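Local coordinates for Pyrimidine/purine nucleoside phosphorylase (Acinetobacter sp. ADP1, PDB 3HQX), which probably catalyses the reversible phosphorolysis of diverse purine and pyrimidine nucleosides, releasing the free base and alpha-D-ribose 1-phosphate, at residues A[9-17]-A[29-39]. Numbering follows the deposited sequence.
Sequences FDHVTVIKK and HTVQFEDGTKK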
ATOM      1  N   PHE A   9       9.048   9.415   5.243  1.00  5.96           N
ATOM      2  CA  PHE A   9       8.423  10.305   6.224  1.00  6.29           C
ATOM      3  C   PHE A   9       8.909   9.911   7.601  1.00  7.01           C
ATOM      4  O   PHE A   9       8.964   8.747   7.876  1.00  8.61           O
ATOM      5  CB  PHE A   9       6.882  10.124   6.210  1.00  7.62           C
ATOM      6  CG  PHE A   9       6.205  10.662   4.947  1.00  7.55           C
ATOM      7  CD1 PHE A   9       6.410  11.941   4.529  1.00  6.25           C
ATOM      8  CD2 PHE A   9       5.333   9.864   4.231  1.00 10.11           C
ATOM      9  CE1 PHE A   9       5.789  12.434   3.343  1.00  8.71           C
ATOM     10  CE2 PHE A   9       4.693  10.352   3.061  1.00  9.60           C
ATOM     11  CZ  PHE A   9       4.935  11.618   2.652  1.00  8.00           C
ATOM     12  N   ASP A  10       9.268  10.880   8.422  1.00  6.36           N
ATOM     13  CA  ASP A  10       9.723  10.605   9.779  1.00  8.49           C
ATOM     14  C   ASP A  10       8.722  11.177  10.793  1.00  7.45           C
ATOM     15  O   ASP A  10       8.088  12.205  10.523  1.00  8.56           O
ATOM     16  CB  ASP A  10      11.053  11.292   9.988  1.00  9.14           C
ATOM     17  CG  ASP A  10      12.161  10.626   9.245  1.00 13.35           C
ATOM     18  OD1 ASP A  10      12.149   9.372   9.207  1.00 12.95           O
ATOM     19  OD2 ASP A  10      13.018  11.376   8.729  1.00 15.34           O
ATOM     20  N   HIS A  11       8.624  10.547  11.963  1.00  9.47           N
ATOM     21  CA  HIS A  11       7.798  11.038  13.064  1.00  9.34           C
ATOM     22  C   HIS A  11       6.332  11.144  12.693  1.00  8.39           C
ATOM     23  O   HIS A  11       5.644  12.144  13.017  1.00  8.88           O
ATOM     24  CB  HIS A  11       8.311  12.419  13.492  1.00 10.92           C
ATOM     25  CG  HIS A  11       9.767  12.432  13.803  1.00 13.21           C
ATOM     26  ND1 HIS A  11      10.303  11.664  14.808  1.00 19.06           N
ATOM     27  CD2 HIS A  11      10.803  13.087  13.233  1.00 18.33           C
ATOM     28  CE1 HIS A  11      11.610  11.849  14.853  1.00 22.51           C
ATOM     29  NE2 HIS A  11      11.942  12.705  13.902  1.00 22.27           N
ATOM     30  N   VAL A  12       5.842  10.112  12.022  1.00  6.65           N
ATOM     31  CA  VAL A  12       4.438  10.117  11.570  1.00  5.59           C
ATOM     32  C   VAL A  12       3.613   9.002  12.262  1.00  6.05           C
ATOM     33  O   VAL A  12       4.137   8.025  12.784  1.00  5.79           O
ATOM     34  CB  VAL A  12       4.298  10.058  10.044  1.00  6.29           C
ATOM     35  CG1 VAL A  12       4.866  11.273   9.390  1.00  5.48           C
ATOM     36  CG2 VAL A  12       4.894   8.692   9.485  1.00  5.50           C
ATOM     37  N   THR A  13       2.292   9.165  12.152  1.00  5.25           N
ATOM     38  CA  THR A  13       1.310   8.143  12.440  1.00  5.47           C
ATOM     39  C   THR A  13       0.848   7.579  11.122  1.00  5.31           C
ATOM     40  O   THR A  13       0.600   8.320  10.133  1.00  6.85           O
ATOM     41  CB  THR A  13       0.107   8.724  13.212  1.00  6.24           C
ATOM     42  OG1 THR A  13       0.519   9.029  14.554  1.00  9.74           O
ATOM     43  CG2 THR A  13      -1.056   7.730  13.311  1.00  6.44           C
ATOM     44  N   VAL A  14       0.719   6.256  11.055  1.00  6.17           N
ATOM     45  CA  VAL A  14       0.200   5.627   9.873  1.00  7.63           C
ATOM     46  C   VAL A  14      -0.998   4.780  10.297  1.00  8.29           C
ATOM     47  O   VAL A  14      -0.887   3.951  11.211  1.00  8.82           O
ATOM     48  CB  VAL A  14       1.238   4.746   9.145  1.00  8.37           C
ATOM     49  CG1 VAL A  14       0.608   4.123   7.877  1.00  9.08           C
ATOM     50  CG2 VAL A  14       2.446   5.558   8.820  1.00 11.49           C
ATOM     51  N   ILE A  15      -2.115   4.975   9.614  1.00  6.52           N
ATOM     52  CA  ILE A  15      -3.325   4.164   9.865  1.00  7.81           C
ATOM     53  C   ILE A  15      -3.160   2.826   9.153  1.00  8.09           C
ATOM     54  O   ILE A  15      -2.853   2.758   7.943  1.00  9.24           O
ATOM     55  CB  ILE A  15      -4.621   4.892   9.437  1.00  8.41           C
ATOM     56  CG1 ILE A  15      -4.665   6.260  10.095  1.00 12.24           C
ATOM     57  CG2 ILE A  15      -5.852   4.010   9.669  1.00  9.98           C
ATOM     58  CD1 ILE A  15      -4.664   6.277  11.534  1.00 12.82           C
ATOM     59  N   LYS A  16      -3.363   1.743   9.890  1.00  8.30           N
ATOM     60  CA  LYS A  16      -3.051   0.401   9.320  1.00  8.27           C
ATOM     61  C   LYS A  16      -3.981  -0.024   8.168  1.00  8.58           C
ATOM     62  O   LYS A  16      -3.528  -0.611   7.183  1.00  9.02           O
ATOM     63  CB  LYS A  16      -3.073  -0.620  10.437  1.00  8.27           C
ATOM     64  CG  LYS A  16      -1.993  -0.396  11.499  1.00  7.83           C
ATOM     65  CD  LYS A  16      -2.041  -1.406  12.577  1.00 10.01           C
ATOM     66  CE  LYS A  16      -1.160  -1.095  13.759  1.00  9.39           C
ATOM     67  NZ  LYS A  16      -1.222  -2.085  14.901  1.00  8.94           N
ATOM     68  N   LYS A  17      -5.282   0.206   8.301  1.00  7.47           N
ATOM     69  CA  LYS A  17      -6.222  -0.224   7.273  1.00  6.92           C
ATOM     70  C   LYS A  17      -6.065   0.587   5.993  1.00  7.46           C
ATOM     71  O   LYS A  17      -6.208   1.846   6.005  1.00  8.42           O
ATOM     72  CB  LYS A  17      -7.662  -0.178   7.801  1.00  6.43           C
ATOM     73  CG  LYS A  17      -8.731  -0.468   6.817  1.00  4.91           C
ATOM     74  CD  LYS A  17      -8.802  -2.016   6.496  1.00  6.78           C
ATOM     75  CE  LYS A  17      -9.599  -2.324   5.243  1.00  6.25           C
ATOM     76  NZ  LYS A  17      -8.808  -2.162   3.955  1.00  6.66           N
ATOM     77  N   HIS A  29      -2.588   4.326   2.056  1.00  6.80           N
ATOM     78  CA  HIS A  29      -2.732   4.513   3.517  1.00  7.07           C
ATOM     79  C   HIS A  29      -2.629   5.991   3.861  1.00  7.83           C
ATOM     80  O   HIS A  29      -1.992   6.779   3.142  1.00  7.56           O
ATOM     81  CB  HIS A  29      -1.642   3.795   4.263  1.00  7.65           C
ATOM     82  CG  HIS A  29      -1.746   2.287   4.188  1.00  6.47           C
ATOM     83  ND1 HIS A  29      -1.258   1.590   3.114  1.00  8.10           N
ATOM     84  CD2 HIS A  29      -2.229   1.362   5.055  1.00  6.04           C
ATOM     85  CE1 HIS A  29      -1.455   0.288   3.315  1.00  8.43           C
ATOM     86  NE2 HIS A  29      -2.049   0.121   4.482  1.00  9.28           N
ATOM     87  N   THR A  30      -3.297   6.325   4.952  1.00  4.56           N
ATOM     88  CA  THR A  30      -3.262   7.658   5.515  1.00  5.08           C
ATOM     89  C   THR A  30      -2.077   7.794   6.416  1.00  5.52           C
ATOM     90  O   THR A  30      -1.849   6.985   7.292  1.00  5.42           O
ATOM     91  CB  THR A  30      -4.510   7.945   6.312  1.00  5.41           C
ATOM     92  OG1 THR A  30      -5.629   7.854   5.415  1.00  6.64           O
ATOM     93  CG2 THR A  30      -4.467   9.344   6.931  1.00  5.17           C
ATOM     94  N   VAL A  31      -1.379   8.923   6.242  1.00  6.84           N
ATOM     95  CA  VAL A  31      -0.215   9.306   7.066  1.00  6.73           C
ATOM     96  C   VAL A  31      -0.523  10.672   7.733  1.00  7.52           C
ATOM     97  O   VAL A  31      -0.967  11.590   7.064  1.00  8.00           O
ATOM     98  CB  VAL A  31       1.043   9.444   6.200  1.00  8.15           C
ATOM     99  CG1 VAL A  31       2.198   9.911   7.019  1.00  8.88           C
ATOM    100  CG2 VAL A  31       1.374   8.116   5.520  1.00  6.04           C
ATOM    101  N   GLN A  32      -0.347  10.748   9.039  1.00  5.78           N
ATOM    102  CA  GLN A  32      -0.670  11.948   9.826  1.00  7.45           C
ATOM    103  C   GLN A  32       0.579  12.462  10.514  1.00  6.47           C
ATOM    104  O   GLN A  32       1.369  11.721  11.108  1.00  6.05           O
ATOM    105  CB  GLN A  32      -1.730  11.656  10.884  1.00  7.39           C
ATOM    106  CG  GLN A  32      -2.998  11.184  10.227  1.00 12.04           C
ATOM    107  CD  GLN A  32      -4.037  10.553  11.145  1.00 19.84           C
ATOM    108  OE1 GLN A  32      -3.733   9.783  12.078  1.00 23.06           O
ATOM    109  NE2 GLN A  32      -5.314  10.849  10.843  1.00 23.04           N
ATOM    110  N   PHE A  33       0.771  13.762  10.399  1.00  6.40           N
ATOM    111  CA  PHE A  33       1.975  14.413  10.859  1.00  5.98           C
ATOM    112  C   PHE A  33       1.778  15.057  12.242  1.00  6.34           C
ATOM    113  O   PHE A  33       0.645  15.183  12.697  1.00  5.72           O
ATOM    114  CB  PHE A  33       2.435  15.438   9.783  1.00  6.59           C
ATOM    115  CG  PHE A  33       2.870  14.790   8.512  1.00  6.15           C
ATOM    116  CD1 PHE A  33       4.191  14.567   8.296  1.00  9.75           C
ATOM    117  CD2 PHE A  33       1.963  14.293   7.618  1.00 10.08           C
ATOM    118  CE1 PHE A  33       4.590  13.920   7.220  1.00  7.66           C
ATOM    119  CE2 PHE A  33       2.383  13.631   6.517  1.00 11.48           C
ATOM    120  CZ  PHE A  33       3.707  13.477   6.320  1.00  7.54           C
ATOM    121  N   GLU A  34       2.888  15.387  12.922  1.00  5.80           N
ATOM    122  CA  GLU A  34       2.914  15.930  14.254  1.00  6.81           C
ATOM    123  C   GLU A  34       2.113  17.230  14.373  1.00  5.09           C
ATOM    124  O   GLU A  34       1.536  17.479  15.405  1.00  5.52           O
ATOM    125  CB  GLU A  34       4.352  16.148  14.766  1.00  8.31           C
ATOM    126  CG  GLU A  34       5.016  14.836  15.269  1.00 13.30           C
ATOM    127  CD  GLU A  34       6.428  15.026  15.859  1.00 19.00           C
ATOM    128  OE1 GLU A  34       6.997  16.155  15.798  1.00 21.42           O
ATOM    129  OE2 GLU A  34       6.975  14.023  16.389  1.00 24.80           O
ATOM    130  N   ASP A  35       2.042  17.962  13.282  1.00  7.12           N
ATOM    131  CA  ASP A  35       1.295  19.228  13.238  1.00  6.98           C
ATOM    132  C   ASP A  35      -0.194  19.039  12.929  1.00  7.29           C
ATOM    133  O   ASP A  35      -0.933  20.045  12.820  1.00  6.97           O
ATOM    134  CB  ASP A  35       1.921  20.212  12.229  1.00  8.25           C
ATOM    135  CG  ASP A  35       1.772  19.781  10.767  1.00  8.09           C
ATOM    136  OD1 ASP A  35       1.222  18.706  10.480  1.00  7.36           O
ATOM    137  OD2 ASP A  35       2.237  20.529   9.892  1.00 10.68           O
ATOM    138  N   GLY A  36      -0.646  17.791  12.844  1.00  7.31           N
ATOM    139  CA  GLY A  36      -2.061  17.469  12.594  1.00  8.07           C
ATOM    140  C   GLY A  36      -2.467  17.385  11.140  1.00  7.29           C
ATOM    141  O   GLY A  36      -3.585  17.034  10.881  1.00  8.20           O
ATOM    142  N   THR A  37      -1.577  17.663  10.198  1.00  7.15           N
ATOM    143  CA  THR A  37      -1.852  17.512   8.751  1.00  7.33           C
ATOM    144  C   THR A  37      -1.763  16.081   8.290  1.00  8.26           C
ATOM    145  O   THR A  37      -1.204  15.243   9.006  1.00  9.26           O
ATOM    146  CB  THR A  37      -0.987  18.397   7.903  1.00  8.25           C
ATOM    147  OG1 THR A  37       0.367  18.028   8.071  1.00  8.25           O
ATOM    148  CG2 THR A  37      -1.172  19.901   8.318  1.00  7.35           C
ATOM    149  N   LYS A  38      -2.401  15.803   7.162  1.00  8.83           N
ATOM    150  CA  LYS A  38      -2.502  14.444   6.667  1.00  8.94           C
ATOM    151  C   LYS A  38      -2.086  14.380   5.200  1.00  8.04           C
ATOM    152  O   LYS A  38      -2.280  15.339   4.449  1.00  7.59           O
ATOM    153  CB  LYS A  38      -3.923  13.913   6.805  1.00 11.64           C
ATOM    154  CG  LYS A  38      -4.424  13.846   8.227  1.00 16.76           C
ATOM    155  CD  LYS A  38      -5.495  14.873   8.513  1.00 24.36           C
ATOM    156  CE  LYS A  38      -6.134  14.573   9.879  1.00 25.53           C
ATOM    157  NZ  LYS A  38      -7.012  13.356   9.818  1.00 27.48           N
ATOM    158  N   LYS A  39      -1.561  13.222   4.800  1.00  5.83           N
ATOM    159  CA  LYS A  39      -1.222  12.905   3.420  1.00  6.49           C
ATOM    160  C   LYS A  39      -1.641  11.465   3.161  1.00  6.55           C
ATOM    161  O   LYS A  39      -1.945  10.750   4.109  1.00  7.28           O
ATOM    162  CB  LYS A  39       0.275  13.030   3.156  1.00  6.76           C
ATOM    163  CG  LYS A  39       0.806  14.467   3.365  1.00  7.64           C
ATOM    164  CD  LYS A  39       2.289  14.574   3.081  1.00  8.17           C
ATOM    165  CE  LYS A  39       2.879  15.884   3.579  1.00 11.50           C
ATOM    166  NZ  LYS A  39       2.135  17.133   3.066  1.00 10.09           N
TER
HETATM  167  O   HOH W   1       5.457  14.578  11.748  1.00  9.64           O
HETATM  168  O   HOH W   2      -4.734   4.012   6.071  1.00 10.45           O
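The Phe33 ring turns its edge to one face of Phe9 in a T-shaped stack, planes at 88° and Phe33 CZ 3.6 Å from Phe9 CD1; phenylalanine suits both places, offering a flat face and a C-H edge. One face of Phe33 receives methyl CG1 of Val12, a CH-pi contact 3.8 Å from the ring centroid. A chi1 of -64° sets this compact methyl anti to the carbonyl carbon, over the ring, while CB of Val12 meets Val31 CG1. Lys39, with its long aliphatic chain, packs CD obliquely against the Phe9 ring, nearest CZ, and Lys16 of the second subunit makes a cation-pi contact with the same ring. The flat His29 ring instead presents its CD2 edge to the backbone, 3.3 Å from Ile15 O.

Between these rings the antiparallel strands are joined by nearly straight bonds: Thr13 N to Gln32 O (2.9 Å, 175°), its return partner Gln32 N to Thr13 O, and Ile15 N to Thr30 O. Beta-branched Thr13, Val14, Ile15, Thr30 and Val31 suit such extended backbone. Where the pairing stops, waters take over: one links His11 O to Glu34 N, another receives Thr30 N and donates to Ile15 O and Lys17 O.

Val14 and Val31 share the buried face of this cupin-family hairpin, while Thr13 hydrogen-bonds Asp10 of the second subunit, whose strand extends the sheet. The chemistry thus divides: apolar side chains pack on one side, and the main-chain groups named here pair directly or through water.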